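Local coordinates for ABM domain-containing protein (Deinococcus radiodurans, PDB 3E8O) that is of uncertain function but probably acts as a dimeric monooxygenase of the antibiotic-biosynthesis type, at residues T18-A30 with G66-M80. Numbering follows the deposited sequence.
Sequences TMVISHGTLSASA and GHFLITEHWDNLGAM
Ile70 O is gripped twice: by Gly24 N at 2.9 Å, in the carbonyl plane, and by a water that also accepts from Ser22 OG and donates to Glu72 OE2. The two strands involved, 20-27 and 67-74, are the central antiparallel pair of the four-stranded sheet in this ferredoxin-like fold, and they illustrate how such a pair can serve two different faces. On the face of Val20, Ser22 and Leu26, turned toward the helices, the water links the side chains of Ser22 and Glu72, whose own oxygens stay 3.9 Å apart (OG to OE2). With chi1 of -167°, Ser22 OG swings away from its own N to reach this water. The other carboxylate oxygen, Glu72 OE1, is met on its anti side by Trp74 NE1 at 2.8 Å, in the plane of the indole, so both oxygens have partners and the carboxylate's rotation is restrained. An unidentified molecule, probably from the crystallisation liquor, lies close to Glu72 and may mark a pocket. Farther along, Val20 divides its branches: CG2 rests against Leu77 CG at 3.7 Å, while CG1 touches the selenium of Met80, a selenomethionine in the first turn of helix 77-84. The opposite face, bearing Ile21, His23 and His73, meets the second subunit, whose His23 and His73 make edge-to-face contacts with His73 and His23. Within the chain, a second water joins His23 ND1, in the ring plane, to Thr71 OG1. Near the strand ends, Ser27 CB lies over the centre of the His67 imidazole, 3.7 Å from its centroid.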
ATOM      1  N   THR A  18      13.622   2.569 -15.382  1.00 29.17           N
ATOM      2  CA  THR A  18      13.162   1.527 -14.391  1.00 25.36           C
ATOM      3  C   THR A  18      12.135   2.138 -13.443  1.00 21.86           C
ATOM      4  O   THR A  18      12.395   3.176 -12.842  1.00 20.36           O
ATOM      5  CB  THR A  18      14.332   0.950 -13.550  1.00 27.02           C
ATOM      6  OG1 THR A  18      15.356   0.419 -14.421  1.00 31.04           O
ATOM      7  CG2 THR A  18      13.809  -0.148 -12.554  1.00 23.49           C
HETATM    8  N   MSE A  19      10.960   1.492 -13.365  1.00 19.09           N
HETATM    9  CA  MSE A  19       9.881   1.973 -12.480  0.70 15.63           C
HETATM   10  C   MSE A  19      10.384   1.923 -11.064  1.00 13.28           C
HETATM   11  O   MSE A  19      11.228   1.096 -10.707  1.00 14.53           O
HETATM   12  CB  MSE A  19       8.601   1.158 -12.588  0.70 15.94           C
HETATM   13  CG  MSE A  19       7.378   1.789 -11.937  0.70 15.04           C
HETATM   14 SE   MSE A  19       5.708   0.761 -12.122  0.53 17.61          SE
HETATM   15  CE  MSE A  19       5.990  -0.430 -10.669  0.70 18.34           C
ATOM     16  N   VAL A  20       9.873   2.825 -10.264  1.00 11.04           N
ATOM     17  CA  VAL A  20      10.256   2.925  -8.845  1.00  9.76           C
ATOM     18  C   VAL A  20       9.000   2.827  -7.994  1.00  9.07           C
ATOM     19  O   VAL A  20       7.984   3.472  -8.281  1.00 10.96           O
ATOM     20  CB  VAL A  20      10.937   4.273  -8.535  1.00 11.12           C
ATOM     21  CG1 VAL A  20      11.355   4.380  -7.078  1.00 13.72           C
ATOM     22  CG2 VAL A  20      12.140   4.457  -9.473  1.00 14.77           C
ATOM     23  N   ILE A  21       9.088   2.025  -6.946  1.00  9.17           N
ATOM     24  CA  ILE A  21       8.006   1.862  -5.981  1.00 10.12           C
ATOM     25  C   ILE A  21       8.402   2.528  -4.695  1.00 11.44           C
ATOM     26  O   ILE A  21       9.497   2.297  -4.195  1.00 13.39           O
ATOM     27  CB  ILE A  21       7.769   0.394  -5.703  1.00 11.37           C
ATOM     28  CG1 ILE A  21       7.249  -0.323  -6.966  1.00 14.91           C
ATOM     29  CG2 ILE A  21       6.845   0.235  -4.483  1.00 14.11           C
ATOM     30  CD1 ILE A  21       7.179  -1.863  -6.804  1.00 19.47           C
ATOM     31  N   SER A  22       7.518   3.372  -4.180  1.00  9.73           N
ATOM     32  CA  SER A  22       7.713   4.004  -2.847  1.00 10.44           C
ATOM     33  C   SER A  22       6.705   3.437  -1.861  1.00 11.10           C
ATOM     34  O   SER A  22       5.519   3.261  -2.193  1.00 11.24           O
ATOM     35  CB  SER A  22       7.475   5.512  -2.948  1.00 13.38           C
ATOM     36  OG  SER A  22       7.923   6.233  -1.809  1.00 18.09           O
ATOM     37  N   HIS A  23       7.161   3.177  -0.640  1.00 10.73           N
ATOM     38  CA  HIS A  23       6.318   2.708   0.481  1.00 10.21           C
ATOM     39  C   HIS A  23       6.541   3.617   1.668  1.00  9.54           C
ATOM     40  O   HIS A  23       7.674   3.804   2.127  1.00 10.89           O
ATOM     41  CB  HIS A  23       6.662   1.255   0.835  1.00 10.96           C
ATOM     42  CG  HIS A  23       5.941   0.726   2.029  1.00 13.92           C
ATOM     43  ND1 HIS A  23       4.576   0.561   2.045  1.00 17.68           N
ATOM     44  CD2 HIS A  23       6.377   0.429   3.283  1.00 15.88           C
ATOM     45  CE1 HIS A  23       4.211   0.105   3.237  1.00 19.14           C
ATOM     46  NE2 HIS A  23       5.292   0.014   4.003  1.00 18.54           N
ATOM     47  N   GLY A  24       5.456   4.250   2.099  1.00  9.26           N
ATOM     48  CA  GLY A  24       5.512   5.167   3.226  1.00 10.02           C
ATOM     49  C   GLY A  24       4.495   4.835   4.263  1.00  9.58           C
ATOM     50  O   GLY A  24       3.385   4.361   3.969  1.00 10.65           O
ATOM     51  N   THR A  25       4.894   5.064   5.509  1.00  8.96           N
ATOM     52  CA  THR A  25       4.001   4.878   6.638  1.00 10.32           C
ATOM     53  C   THR A  25       4.090   6.111   7.554  1.00  9.24           C
ATOM     54  O   THR A  25       5.112   6.794   7.644  1.00 10.02           O
ATOM     55  CB  THR A  25       4.327   3.623   7.417  1.00 10.72           C
ATOM     56  OG1 THR A  25       5.691   3.658   7.886  1.00 12.67           O
ATOM     57  CG2 THR A  25       4.109   2.369   6.518  1.00 14.64           C
ATOM     58  N   LEU A  26       2.975   6.372   8.219  1.00  9.47           N
ATOM     59  CA  LEU A  26       2.810   7.512   9.138  1.00  8.93           C
ATOM     60  C   LEU A  26       1.570   7.293   9.976  1.00 11.41           C
ATOM     61  O   LEU A  26       0.690   6.513   9.578  1.00 12.98           O
ATOM     62  CB  LEU A  26       2.709   8.855   8.423  1.00 10.29           C
ATOM     63  CG  LEU A  26       1.509   9.156   7.528  1.00 10.14           C
ATOM     64  CD1 LEU A  26       1.505  10.674   7.204  1.00 11.58           C
ATOM     65  CD2 LEU A  26       1.442   8.266   6.253  1.00  9.77           C
ATOM     66  N   SER A  27       1.493   7.956  11.129  1.00 11.39           N
ATOM     67  CA  SER A  27       0.301   7.816  11.968  1.00 11.22           C
ATOM     68  C   SER A  27      -0.035   9.113  12.644  1.00 12.20           C
ATOM     69  O   SER A  27       0.800   9.993  12.777  1.00 13.42           O
ATOM     70  CB  SER A  27       0.491   6.708  13.019  1.00 13.31           C
ATOM     71  OG  SER A  27       1.391   7.113  14.031  1.00 14.17           O
ATOM     72  N   ALA A  28      -1.276   9.210  13.087  1.00 13.21           N
ATOM     73  CA  ALA A  28      -1.743  10.380  13.825  1.00 13.78           C
ATOM     74  C   ALA A  28      -2.450   9.926  15.086  1.00 15.74           C
ATOM     75  O   ALA A  28      -3.025   8.835  15.158  1.00 17.42           O
ATOM     76  CB  ALA A  28      -2.699  11.240  12.958  1.00 15.56           C
ATOM     77  N   SER A  29      -2.448  10.821  16.061  1.00 17.81           N
ATOM     78  CA  SER A  29      -3.220  10.616  17.273  1.00 18.47           C
ATOM     79  C   SER A  29      -4.700  10.688  16.934  1.00 17.41           C
ATOM     80  O   SER A  29      -5.109  11.179  15.891  1.00 17.54           O
ATOM     81  CB  SER A  29      -2.899  11.727  18.278  1.00 19.41           C
ATOM     82  OG  SER A  29      -3.433  12.950  17.837  1.00 23.67           O
ATOM     83  N   ALA A  30      -5.531  10.220  17.853  1.00 18.21           N
ATOM     84  CA  ALA A  30      -6.982  10.238  17.644  1.00 19.54           C
ATOM     85  C   ALA A  30      -7.471  11.636  17.328  1.00 20.62           C
ATOM     86  O   ALA A  30      -8.346  11.825  16.482  1.00 21.54           O
ATOM     87  CB  ALA A  30      -7.722   9.652  18.892  1.00 21.34           C
ATOM     88  N   GLY A  66      -5.726   4.763  12.468  1.00 15.12           N
ATOM     89  CA  GLY A  66      -4.897   5.948  12.648  1.00 14.99           C
ATOM     90  C   GLY A  66      -3.502   5.777  12.106  1.00 12.83           C
ATOM     91  O   GLY A  66      -2.691   6.684  12.213  1.00 13.63           O
ATOM     92  N   HIS A  67      -3.242   4.618  11.508  1.00 12.25           N
ATOM     93  CA  HIS A  67      -1.932   4.300  10.852  1.00 11.17           C
ATOM     94  C   HIS A  67      -2.204   4.199   9.363  1.00  9.71           C
ATOM     95  O   HIS A  67      -3.108   3.489   8.934  1.00 10.50           O
ATOM     96  CB  HIS A  67      -1.336   3.031  11.432  1.00 11.83           C
ATOM     97  CG  HIS A  67      -0.952   3.171  12.870  1.00 14.86           C
ATOM     98  ND1 HIS A  67       0.354   3.135  13.283  1.00 17.44           N
ATOM     99  CD2 HIS A  67      -1.698   3.411  13.974  1.00 17.86           C
ATOM    100  CE1 HIS A  67       0.399   3.299  14.596  1.00 19.22           C
ATOM    101  NE2 HIS A  67      -0.839   3.450  15.044  1.00 19.54           N
ATOM    102  N   PHE A  68      -1.388   4.921   8.605  1.00  8.97           N
ATOM    103  CA  PHE A  68      -1.611   5.130   7.174  1.00  9.51           C
ATOM    104  C   PHE A  68      -0.413   4.704   6.360  1.00  9.39           C
ATOM    105  O   PHE A  68       0.723   4.613   6.836  1.00 10.39           O
ATOM    106  CB  PHE A  68      -1.924   6.619   6.916  1.00  9.67           C
ATOM    107  CG  PHE A  68      -3.114   7.132   7.704  1.00  9.82           C
ATOM    108  CD1 PHE A  68      -4.398   6.891   7.285  1.00 10.31           C
ATOM    109  CD2 PHE A  68      -2.940   7.782   8.926  1.00 12.44           C
ATOM    110  CE1 PHE A  68      -5.473   7.283   8.017  1.00 11.08           C
ATOM    111  CE2 PHE A  68      -4.025   8.173   9.663  1.00 12.31           C
ATOM    112  CZ  PHE A  68      -5.289   7.922   9.208  1.00 11.95           C
ATOM    113  N   LEU A  69      -0.738   4.424   5.103  1.00  8.64           N
ATOM    114  CA  LEU A  69       0.214   3.997   4.096  0.50 10.17           C
ATOM    115  C   LEU A  69       0.117   4.912   2.876  1.00  9.10           C
ATOM    116  O   LEU A  69      -0.981   5.308   2.470  1.00 10.33           O
ATOM    117  CB  LEU A  69      -0.081   2.530   3.689  0.50 10.23           C
ATOM    118  CG  LEU A  69       0.801   1.750   2.703  0.50 11.52           C
ATOM    119  CD1 LEU A  69       2.228   1.546   3.230  0.50 12.08           C
ATOM    120  CD2 LEU A  69       0.161   0.370   2.369  0.50 13.69           C
ATOM    121  N   ILE A  70       1.267   5.197   2.293  1.00  9.25           N
ATOM    122  CA  ILE A  70       1.391   5.948   1.066  1.00  9.76           C
ATOM    123  C   ILE A  70       2.112   5.022   0.084  1.00  9.57           C
ATOM    124  O   ILE A  70       3.277   4.645   0.290  1.00 10.94           O
ATOM    125  CB  ILE A  70       2.151   7.278   1.197  1.00  9.46           C
ATOM    126  CG1 ILE A  70       1.634   8.168   2.336  1.00 10.57           C
ATOM    127  CG2 ILE A  70       2.117   8.014  -0.119  1.00 10.70           C
ATOM    128  CD1 ILE A  70       2.408   9.444   2.544  1.00 11.96           C
ATOM    129  N   THR A  71       1.423   4.660  -0.992  1.00  9.44           N
ATOM    130  CA  THR A  71       1.901   3.733  -2.017  1.00  8.81           C
ATOM    131  C   THR A  71       2.052   4.483  -3.324  1.00  8.50           C
ATOM    132  O   THR A  71       1.103   5.076  -3.812  1.00 10.15           O
ATOM    133  CB  THR A  71       0.918   2.580  -2.165  1.00 10.75           C
ATOM    134  OG1 THR A  71       0.740   1.959  -0.895  1.00 12.28           O
ATOM    135  CG2 THR A  71       1.351   1.556  -3.227  1.00 12.97           C
ATOM    136  N   GLU A  72       3.269   4.477  -3.868  1.00  8.88           N
ATOM    137  CA  GLU A  72       3.507   5.240  -5.097  1.00  8.98           C
ATOM    138  C   GLU A  72       4.296   4.437  -6.106  1.00  8.49           C
ATOM    139  O   GLU A  72       5.205   3.726  -5.744  1.00  9.60           O
ATOM    140  CB  GLU A  72       4.324   6.542  -4.816  1.00  9.32           C
ATOM    141  CG  GLU A  72       3.961   7.278  -3.553  1.00 10.34           C
ATOM    142  CD  GLU A  72       4.841   8.438  -3.178  1.00  9.93           C
ATOM    143  OE1 GLU A  72       5.397   9.095  -4.092  1.00 11.03           O
ATOM    144  OE2 GLU A  72       4.936   8.737  -1.950  1.00 11.93           O
ATOM    145  N   HIS A  73       3.943   4.615  -7.375  1.00  9.27           N
ATOM    146  CA  HIS A  73       4.724   4.078  -8.493  1.00 10.00           C
ATOM    147  C   HIS A  73       5.082   5.234  -9.403  1.00  9.47           C
ATOM    148  O   HIS A  73       4.225   6.006  -9.794  1.00 11.22           O
ATOM    149  CB  HIS A  73       3.960   3.032  -9.318  1.00 10.12           C
ATOM    150  CG  HIS A  73       3.602   1.805  -8.569  1.00 11.18           C
ATOM    151  ND1 HIS A  73       2.842   0.814  -9.151  1.00 12.51           N
ATOM    152  CD2 HIS A  73       3.856   1.405  -7.297  1.00 10.52           C
ATOM    153  CE1 HIS A  73       2.679  -0.161  -8.270  1.00 12.51           C
ATOM    154  NE2 HIS A  73       3.271   0.176  -7.137  1.00 12.65           N
ATOM    155  N   TRP A  74       6.372   5.380  -9.667  1.00  9.00           N
ATOM    156  CA  TRP A  74       6.942   6.446 -10.521  1.00 10.03           C
ATOM    157  C   TRP A  74       7.620   5.836 -11.713  1.00 11.04           C
ATOM    158  O   TRP A  74       8.284   4.807 -11.624  1.00 10.20           O
ATOM    159  CB  TRP A  74       7.955   7.284  -9.710  1.00 11.72           C
ATOM    160  CG  TRP A  74       7.280   8.113  -8.646  1.00 10.74           C
ATOM    161  CD1 TRP A  74       7.094   7.770  -7.336  1.00 10.86           C
ATOM    162  CD2 TRP A  74       6.631   9.372  -8.828  1.00 10.78           C
ATOM    163  NE1 TRP A  74       6.338   8.725  -6.701  1.00 10.99           N
ATOM    164  CE2 TRP A  74       6.055   9.732  -7.589  1.00 11.12           C
ATOM    165  CE3 TRP A  74       6.465  10.228  -9.924  1.00 11.23           C
ATOM    166  CZ2 TRP A  74       5.329  10.884  -7.417  1.00 13.03           C
ATOM    167  CZ3 TRP A  74       5.739  11.380  -9.736  1.00 11.48           C
ATOM    168  CH2 TRP A  74       5.184  11.692  -8.516  1.00 13.16           C
ATOM    169  N   ASP A  75       7.535   6.522 -12.840  1.00 10.92           N
ATOM    170  CA  ASP A  75       8.106   5.984 -14.077  1.00 12.31           C
ATOM    171  C   ASP A  75       9.596   5.773 -13.966  1.00 12.37           C
ATOM    172  O   ASP A  75      10.145   4.863 -14.521  1.00 14.22           O
ATOM    173  CB  ASP A  75       7.803   6.904 -15.248  1.00 15.48           C
ATOM    174  CG  ASP A  75       8.283   6.341 -16.520  1.00 23.37           C
ATOM    175  OD1 ASP A  75       7.702   5.327 -16.972  1.00 31.27           O
ATOM    176  OD2 ASP A  75       9.300   6.869 -17.016  1.00 24.95           O
ATOM    177  N   ASN A  76      10.254   6.691 -13.252  1.00 12.61           N
ATOM    178  CA  ASN A  76      11.698   6.619 -13.060  1.00 12.63           C
ATOM    179  C   ASN A  76      12.084   7.458 -11.864  1.00 12.10           C
ATOM    180  O   ASN A  76      11.291   8.239 -11.333  1.00 12.16           O
ATOM    181  CB  ASN A  76      12.444   7.039 -14.318  1.00 13.71           C
ATOM    182  CG  ASN A  76      12.031   8.404 -14.794  1.00 15.69           C
ATOM    183  OD1 ASN A  76      12.360   9.393 -14.181  1.00 21.38           O
ATOM    184  ND2 ASN A  76      11.223   8.461 -15.847  1.00 24.42           N
ATOM    185  N   LEU A  77      13.310   7.245 -11.412  1.00 14.32           N
ATOM    186  CA  LEU A  77      13.839   7.964 -10.261  1.00 14.42           C
ATOM    187  C   LEU A  77      13.848   9.459 -10.432  1.00 14.75           C
ATOM    188  O   LEU A  77      13.553  10.199  -9.504  1.00 14.39           O
ATOM    189  CB  LEU A  77      15.244   7.513  -9.885  1.00 16.61           C
ATOM    190  CG  LEU A  77      15.353   6.257  -9.066  1.00 20.83           C
ATOM    191  CD1 LEU A  77      16.838   5.797  -8.986  1.00 24.51           C
ATOM    192  CD2 LEU A  77      14.788   6.459  -7.667  1.00 20.81           C
ATOM    193  N   GLY A  78      14.121   9.901 -11.653  1.00 15.28           N
ATOM    194  CA  GLY A  78      14.177  11.329 -11.921  1.00 14.52           C
ATOM    195  C   GLY A  78      12.821  12.004 -11.690  1.00 14.56           C
ATOM    196  O   GLY A  78      12.736  13.090 -11.092  1.00 14.75           O
ATOM    197  N   ALA A  79      11.747  11.342 -12.123  1.00 13.79           N
ATOM    198  CA  ALA A  79      10.398  11.873 -11.934  1.00 13.49           C
ATOM    199  C   ALA A  79      10.061  11.942 -10.457  1.00 11.91           C
ATOM    200  O   ALA A  79       9.390  12.882  -9.992  1.00 13.07           O
ATOM    201  CB  ALA A  79       9.359  11.084 -12.705  1.00 14.18           C
HETATM  202  N   MSE A  80      10.462  10.925  -9.716  1.00 12.46           N
HETATM  203  CA  MSE A  80      10.204  10.927  -8.279  1.00 11.93           C
HETATM  204  C   MSE A  80      10.930  12.065  -7.595  1.00 12.02           C
HETATM  205  O   MSE A  80      10.355  12.746  -6.782  1.00 12.54           O
HETATM  206  CB  MSE A  80      10.587   9.591  -7.682  1.00 12.12           C
HETATM  207  CG  MSE A  80      10.209   9.497  -6.235  1.00 19.12           C
HETATM  208 SE   MSE A  80      10.760   7.842  -5.430  0.75 27.60          SE
HETATM  209  CE  MSE A  80      12.500   8.238  -5.509  1.00 21.59           C
TER
HETATM  210  O   HOH W   1      14.629   4.718 -12.270  1.00 23.56           O
HETATM  211  O   HOH W   2       5.552   6.526  -0.431  1.00 13.89           O
HETATM  212  O   HOH W   3       2.739   0.419  -0.152  1.00 18.72           O